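Local coordinates for protein inositol monophosphatase (Zymomonas mobilis, PDB 4N81) that probably acts as a magnesium-dependent phosphatase of the inositol monophosphatase superfamily, releasing phosphate from small phosphorylated substrates, at residues A99-L104 against Q120-E125; D78-W83 against L107-R112. One frame throughout, in Å; residues are numbered along the deposited sequence.

Interaction 1 (A99-L104 against Q120-E125); sequences ASFGTL and QPIHQE
The carboxamide of Q120 stands upright on the ring of F101, with amide and ring planes 83° apart. Its NE2 lies 3.4 Å above the F101 ring plane, over the centre of that face. The same nitrogen donates to the carbonyl oxygen of F101 (Q120 NE2 to F101 O 2.8 Å), which lies close to the amide plane. A bend of the Q120 chain at chi2 (-52°) swings CD toward A99 and F101. Beyond the amide, the ring meets the other loop through F101 CE1, 3.6 Å from P121 CG, and through F101 CZ, 3.7 Å from I122 CG1.

At the far end of the amide, Q120 OE1 accepts two backbone N-H groups. H123 N approaches at 2.9 Å, almost in line with the Q120 CD-OE1 bond, while I122 N comes from above the carbonyl plane. The turn is further shaped by a G1 beta bulge, in which Q124 and E125 both face Q120. Outside the amide, A99 CB rests 3.7 Å from H123 ND1, and a water joins A99 O, H123 ND1 and E125 OE2. H123 stacks on H123 of the second subunit, and E125 forms a salt bridge with R29 of that subunit; F101 also touches I88, a predicted magnesium-site residue.

With donors at OE1 and an acceptor at NE2, the amide has one sensible orientation: a flip would set oxygen against the F101 carbonyl and NH2 against two N-H groups. The chemistry thus fixes the rotation of this glutamine and ties the 121-124 turn to the loop that leads into strand 102-109.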
loop_
_atom_site.group_PDB
_atom_site.type_symbol
_atom_site.label_atom_id
_atom_site.label_comp_id
_atom_site.label_asym_id
_atom_site.label_seq_id
_atom_site.Cartn_x
_atom_site.Cartn_y
_atom_site.Cartn_z
ATOM N N ALA A 99 4.014 0.471 -5.398
ATOM C CA ALA A 99 4.354 1.862 -5.765
ATOM C C ALA A 99 3.972 2.822 -4.632
ATOM O O ALA A 99 3.443 3.924 -4.872
ATOM C CB ALA A 99 3.630 2.250 -7.056
ATOM N N SER A 100 4.202 2.407 -3.398
ATOM C CA SER A 100 4.091 3.361 -2.277
ATOM C C SER A 100 5.427 4.004 -1.917
ATOM O O SER A 100 5.466 4.863 -1.036
ATOM C CB SER A 100 3.562 2.631 -1.033
ATOM O OG SER A 100 4.446 1.531 -0.731
ATOM N N PHE A 101 6.533 3.537 -2.503
ATOM C CA PHE A 101 7.834 4.099 -2.171
ATOM C C PHE A 101 7.953 5.502 -2.741
ATOM O O PHE A 101 7.215 5.843 -3.656
ATOM C CB PHE A 101 8.999 3.234 -2.701
ATOM C CG PHE A 101 9.134 3.278 -4.183
ATOM C CD1 PHE A 101 9.983 4.198 -4.794
ATOM C CD2 PHE A 101 8.412 2.408 -4.981
ATOM C CE1 PHE A 101 10.098 4.237 -6.177
ATOM C CE2 PHE A 101 8.493 2.471 -6.357
ATOM C CZ PHE A 101 9.359 3.388 -6.960
ATOM N N GLY A 102 8.867 6.324 -2.198
ATOM C CA GLY A 102 9.097 7.650 -2.801
ATOM C C GLY A 102 10.547 8.099 -2.692
ATOM O O GLY A 102 11.292 7.680 -1.791
ATOM N N THR A 103 10.959 8.970 -3.609
ATOM C CA THR A 103 12.243 9.636 -3.457
ATOM C C THR A 103 11.986 10.795 -2.500
ATOM O O THR A 103 11.050 11.578 -2.696
ATOM C CB THR A 103 12.688 10.181 -4.811
ATOM O OG1 THR A 103 12.931 9.076 -5.700
ATOM C CG2 THR A 103 13.988 11.053 -4.665
ATOM N N LEU A 104 12.838 10.952 -1.493
ATOM C CA LEU A 104 12.739 12.107 -0.595
ATOM C C LEU A 104 13.936 13.001 -0.822
ATOM O O LEU A 104 15.078 12.508 -0.801
ATOM C CB LEU A 104 12.762 11.633 0.864
ATOM C CG LEU A 104 11.713 10.589 1.258
ATOM C CD1 LEU A 104 11.754 10.274 2.770
ATOM C CD2 LEU A 104 10.326 11.162 0.898
ATOM N N GLN A 120 6.756 10.130 -6.116
ATOM C CA GLN A 120 6.470 8.727 -6.437
ATOM C C GLN A 120 6.652 8.675 -7.932
ATOM O O GLN A 120 5.823 9.205 -8.689
ATOM C CB GLN A 120 4.981 8.439 -6.066
ATOM C CG GLN A 120 4.780 6.952 -5.618
ATOM C CD GLN A 120 5.355 5.978 -6.644
ATOM O OE1 GLN A 120 5.013 6.036 -7.825
ATOM N NE2 GLN A 120 6.232 5.101 -6.205
ATOM N N PRO A 121 7.750 8.019 -8.392
ATOM C CA PRO A 121 8.095 8.140 -9.814
ATOM C C PRO A 121 7.306 7.210 -10.714
ATOM O O PRO A 121 7.391 7.372 -11.937
ATOM C CB PRO A 121 9.582 7.792 -9.848
ATOM C CG PRO A 121 9.772 6.841 -8.620
ATOM C CD PRO A 121 8.845 7.441 -7.580
ATOM N N ILE A 122 6.567 6.240 -10.144
ATOM C CA ILE A 122 5.810 5.331 -11.014
ATOM C C ILE A 122 4.487 5.994 -11.387
ATOM O O ILE A 122 4.122 6.075 -12.565
ATOM C CB ILE A 122 5.543 3.959 -10.298
ATOM C CG1 ILE A 122 6.875 3.386 -9.766
ATOM C CG2 ILE A 122 4.829 2.948 -11.268
ATOM C CD1 ILE A 122 8.018 3.309 -10.825
ATOM N N HIS A 123 3.774 6.492 -10.387
ATOM C CA HIS A 123 2.489 7.184 -10.660
ATOM C C HIS A 123 2.539 8.675 -10.824
ATOM O O HIS A 123 1.514 9.315 -11.076
ATOM C CB HIS A 123 1.412 6.679 -9.709
ATOM C CG HIS A 123 1.128 5.226 -9.965
ATOM N ND1 HIS A 123 1.141 4.267 -8.973
ATOM C CD2 HIS A 123 0.936 4.566 -11.141
ATOM C CE1 HIS A 123 0.917 3.082 -9.522
ATOM N NE2 HIS A 123 0.813 3.231 -10.834
ATOM N N GLN A 124 3.748 9.216 -10.736
ATOM C CA GLN A 124 3.962 10.661 -10.921
ATOM C C GLN A 124 3.121 11.477 -9.934
ATOM O O GLN A 124 2.263 12.270 -10.324
ATOM C CB GLN A 124 3.641 11.089 -12.357
ATOM C CG GLN A 124 4.097 10.101 -13.388
ATOM C CD GLN A 124 5.520 10.285 -13.702
ATOM O OE1 GLN A 124 6.363 10.347 -12.798
ATOM N NE2 GLN A 124 5.824 10.417 -14.995
ATOM N N GLU A 125 3.374 11.257 -8.659
ATOM C CA GLU A 125 2.713 12.020 -7.622
ATOM C C GLU A 125 3.841 12.697 -6.855
ATOM O O GLU A 125 4.729 12.011 -6.307
ATOM C CB GLU A 125 2.007 11.041 -6.682
ATOM C CG GLU A 125 0.973 10.169 -7.443
ATOM C CD GLU A 125 0.228 9.175 -6.519
ATOM O OE1 GLU A 125 -1.028 9.251 -6.418
ATOM O OE2 GLU A 125 0.922 8.318 -5.928
HETATM O O HOH W 1 1.318 5.285 -6.055
#

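Interaction 2 (D78-W83 against L107-R112); sequences DARRLW and LVEDGR
Antiparallel pairing within the large mixed sheet joins residues 81-83 of strand 81-86 to residues 107-109 of strand 102-109, L82-V108 being the hydrogen-bonded pair and R81-E109 and W83-L107 the non-hydrogen-bonded ones. L82 N and V108 N each donate to the other residue's carbonyl oxygen. A type I' turn from E109 to R112 brings D110 N to R80 O at 2.9 Å, and a water links R80 O to G111 N.

R80 grips the D110 carboxylate side-on, its chain bent at chi3 (65°) to turn NE toward OD2. R80 NE donates to D110 OD2 on the syn side, and R80 NH2 reaches D110 OD1 at 2.7 Å from above the carboxylate plane; guanidinium and carboxylate planes are 58° apart. A weak bond from R80 NH2 to E109 OE2 (3.4 Å) adds a second acid.

On the face carrying W83 and L107, the R81 and E109 chains run side by side, CG to CG 3.9 Å. A water bridges R81 NH1 and E109 OE1, and Y6 also binds that oxygen, while D9 and D65 pair with the R81 guanidinium. An alanine in place of R81 would probably leave D9 and D65 without this cationic mate, and E109 without its water link. L107 CD2 lies 3.7 Å from R81 NH1, and L107 CD1 makes a CH-pi contact 4.0 Å from the centroid of the W83 five-membered ring, 15° off the ring normal.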
loop_
_atom_site.group_PDB
_atom_site.type_symbol
_atom_site.label_atom_id
_atom_site.label_comp_id
_atom_site.label_asym_id
_atom_site.label_seq_id
_atom_site.Cartn_x
_atom_site.Cartn_y
_atom_site.Cartn_z
ATOM N N ASP A 78 29.485 20.300 8.322
ATOM C CA ASP A 78 29.706 21.521 9.116
ATOM C C ASP A 78 28.924 22.723 8.572
ATOM O O ASP A 78 28.731 23.715 9.279
ATOM C CB ASP A 78 31.197 21.881 9.254
ATOM C CG ASP A 78 31.941 20.975 10.219
ATOM O OD1 ASP A 78 31.311 20.411 11.135
ATOM O OD2 ASP A 78 33.171 20.839 10.057
ATOM N N ALA A 79 28.482 22.636 7.318
ATOM C CA ALA A 79 27.755 23.740 6.698
ATOM C C ALA A 79 26.422 23.964 7.408
ATOM O O ALA A 79 25.807 23.008 7.937
ATOM C CB ALA A 79 27.548 23.513 5.182
ATOM N N ARG A 80 25.990 25.227 7.418
ATOM C CA ARG A 80 24.670 25.577 7.922
ATOM C C ARG A 80 23.575 24.879 7.105
ATOM O O ARG A 80 22.547 24.506 7.688
ATOM C CB ARG A 80 24.438 27.089 7.785
ATOM C CG ARG A 80 24.992 27.956 8.865
ATOM C CD ARG A 80 24.325 29.327 8.848
ATOM N NE ARG A 80 22.896 29.257 9.164
ATOM C CZ ARG A 80 21.896 29.425 8.290
ATOM N NH1 ARG A 80 22.149 29.688 7.010
ATOM N NH2 ARG A 80 20.629 29.332 8.701
ATOM N N ARG A 81 23.804 24.707 5.785
ATOM C CA ARG A 81 22.802 24.154 4.837
ATOM C C ARG A 81 23.223 22.750 4.375
ATOM O O ARG A 81 24.364 22.564 3.895
ATOM C CB ARG A 81 22.661 25.047 3.578
ATOM C CG ARG A 81 22.095 26.468 3.831
ATOM C CD ARG A 81 22.281 27.448 2.637
ATOM N NE ARG A 81 22.118 26.815 1.323
ATOM C CZ ARG A 81 21.041 26.905 0.548
ATOM N NH1 ARG A 81 19.985 27.615 0.924
ATOM N NH2 ARG A 81 21.019 26.285 -0.619
ATOM N N LEU A 82 22.310 21.787 4.458
ATOM C CA LEU A 82 22.626 20.399 4.104
ATOM C C LEU A 82 21.502 19.837 3.249
ATOM O O LEU A 82 20.321 19.980 3.613
ATOM C CB LEU A 82 22.665 19.511 5.361
ATOM C CG LEU A 82 23.687 19.787 6.465
ATOM C CD1 LEU A 82 23.515 18.753 7.581
ATOM C CD2 LEU A 82 25.078 19.728 5.889
ATOM N N TRP A 83 21.852 19.114 2.195
ATOM C CA TRP A 83 20.858 18.345 1.450
ATOM C C TRP A 83 20.751 16.912 1.996
ATOM O O TRP A 83 21.776 16.275 2.286
ATOM C CB TRP A 83 21.259 18.302 -0.025
ATOM C CG TRP A 83 21.151 19.664 -0.662
ATOM C CD1 TRP A 83 22.090 20.638 -0.685
ATOM C CD2 TRP A 83 19.987 20.199 -1.311
ATOM N NE1 TRP A 83 21.599 21.765 -1.334
ATOM C CE2 TRP A 83 20.308 21.511 -1.729
ATOM C CE3 TRP A 83 18.706 19.695 -1.573
ATOM C CZ2 TRP A 83 19.397 22.320 -2.402
ATOM C CZ3 TRP A 83 17.805 20.496 -2.243
ATOM C CH2 TRP A 83 18.155 21.799 -2.648
ATOM N N LEU A 107 16.095 20.092 1.972
ATOM C CA LEU A 107 17.149 21.059 2.329
ATOM C C LEU A 107 16.934 21.398 3.811
ATOM O O LEU A 107 15.796 21.662 4.225
ATOM C CB LEU A 107 17.006 22.346 1.509
ATOM C CG LEU A 107 17.972 23.481 1.879
ATOM C CD1 LEU A 107 19.438 23.000 1.798
ATOM C CD2 LEU A 107 17.754 24.715 0.967
ATOM N N VAL A 108 18.037 21.429 4.580
ATOM C CA VAL A 108 17.987 21.502 6.018
ATOM C C VAL A 108 18.914 22.656 6.409
ATOM O O VAL A 108 20.011 22.742 5.876
ATOM C CB VAL A 108 18.481 20.169 6.619
ATOM C CG1 VAL A 108 18.663 20.287 8.098
ATOM C CG2 VAL A 108 17.495 19.058 6.322
ATOM N N GLU A 109 18.451 23.553 7.279
ATOM C CA GLU A 109 19.292 24.676 7.737
ATOM C C GLU A 109 19.335 24.708 9.248
ATOM O O GLU A 109 18.277 24.695 9.873
ATOM C CB GLU A 109 18.703 26.025 7.311
ATOM C CG GLU A 109 18.785 26.326 5.841
ATOM C CD GLU A 109 18.253 27.732 5.496
ATOM O OE1 GLU A 109 17.913 27.941 4.327
ATOM O OE2 GLU A 109 18.192 28.618 6.375
ATOM N N ASP A 110 20.546 24.820 9.814
ATOM C CA ASP A 110 20.710 24.755 11.271
ATOM C C ASP A 110 19.993 23.513 11.838
ATOM O O ASP A 110 19.365 23.554 12.908
ATOM C CB ASP A 110 20.165 26.022 11.898
ATOM C CG ASP A 110 20.785 27.281 11.289
ATOM O OD1 ASP A 110 20.024 28.228 11.062
ATOM O OD2 ASP A 110 22.010 27.323 11.009
ATOM N N GLY A 111 20.054 22.429 11.077
ATOM C CA GLY A 111 19.538 21.155 11.514
ATOM C C GLY A 111 18.031 21.030 11.305
ATOM O O GLY A 111 17.506 19.941 11.509
ATOM N N ARG A 112 17.346 22.100 10.856
ATOM C CA ARG A 112 15.889 22.047 10.593
ATOM C C ARG A 112 15.502 21.914 9.106
ATOM O O ARG A 112 15.973 22.701 8.321
ATOM C CB ARG A 112 15.183 23.307 11.130
ATOM C CG ARG A 112 15.350 23.540 12.647
ATOM C CD ARG A 112 14.677 22.405 13.513
ATOM N NE ARG A 112 14.975 22.676 14.940
ATOM C CZ ARG A 112 14.202 23.450 15.676
ATOM N NH1 ARG A 112 13.098 23.964 15.126
ATOM N NH2 ARG A 112 14.489 23.681 16.945
HETATM O O HOH W 2 21.596 21.979 9.040
HETATM O O HOH W 3 19.257 29.466 2.877
#

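How the interactions relate
Interactions 1 and 2 lie about 25 Å apart, centre to centre. Both use strand 102-109: the first segment of interaction 1 runs into its beginning, the contacts being made by the loop just before it; interaction 2 uses its last residues and the turn that follows. The segments alternate along the chain, in the order 78-83, 99-104, 107-112, 120-125, so the two contacts interlock in sequence without touching in space. Strands 81-86, 102-109 and 112-120 are successive neighbours in the sheet. That sheet therefore connects a region beside the predicted magnesium site and the second subunit, at interaction 1, with a salt-bridged strand end that no other chain of the assembly touches, at interaction 2.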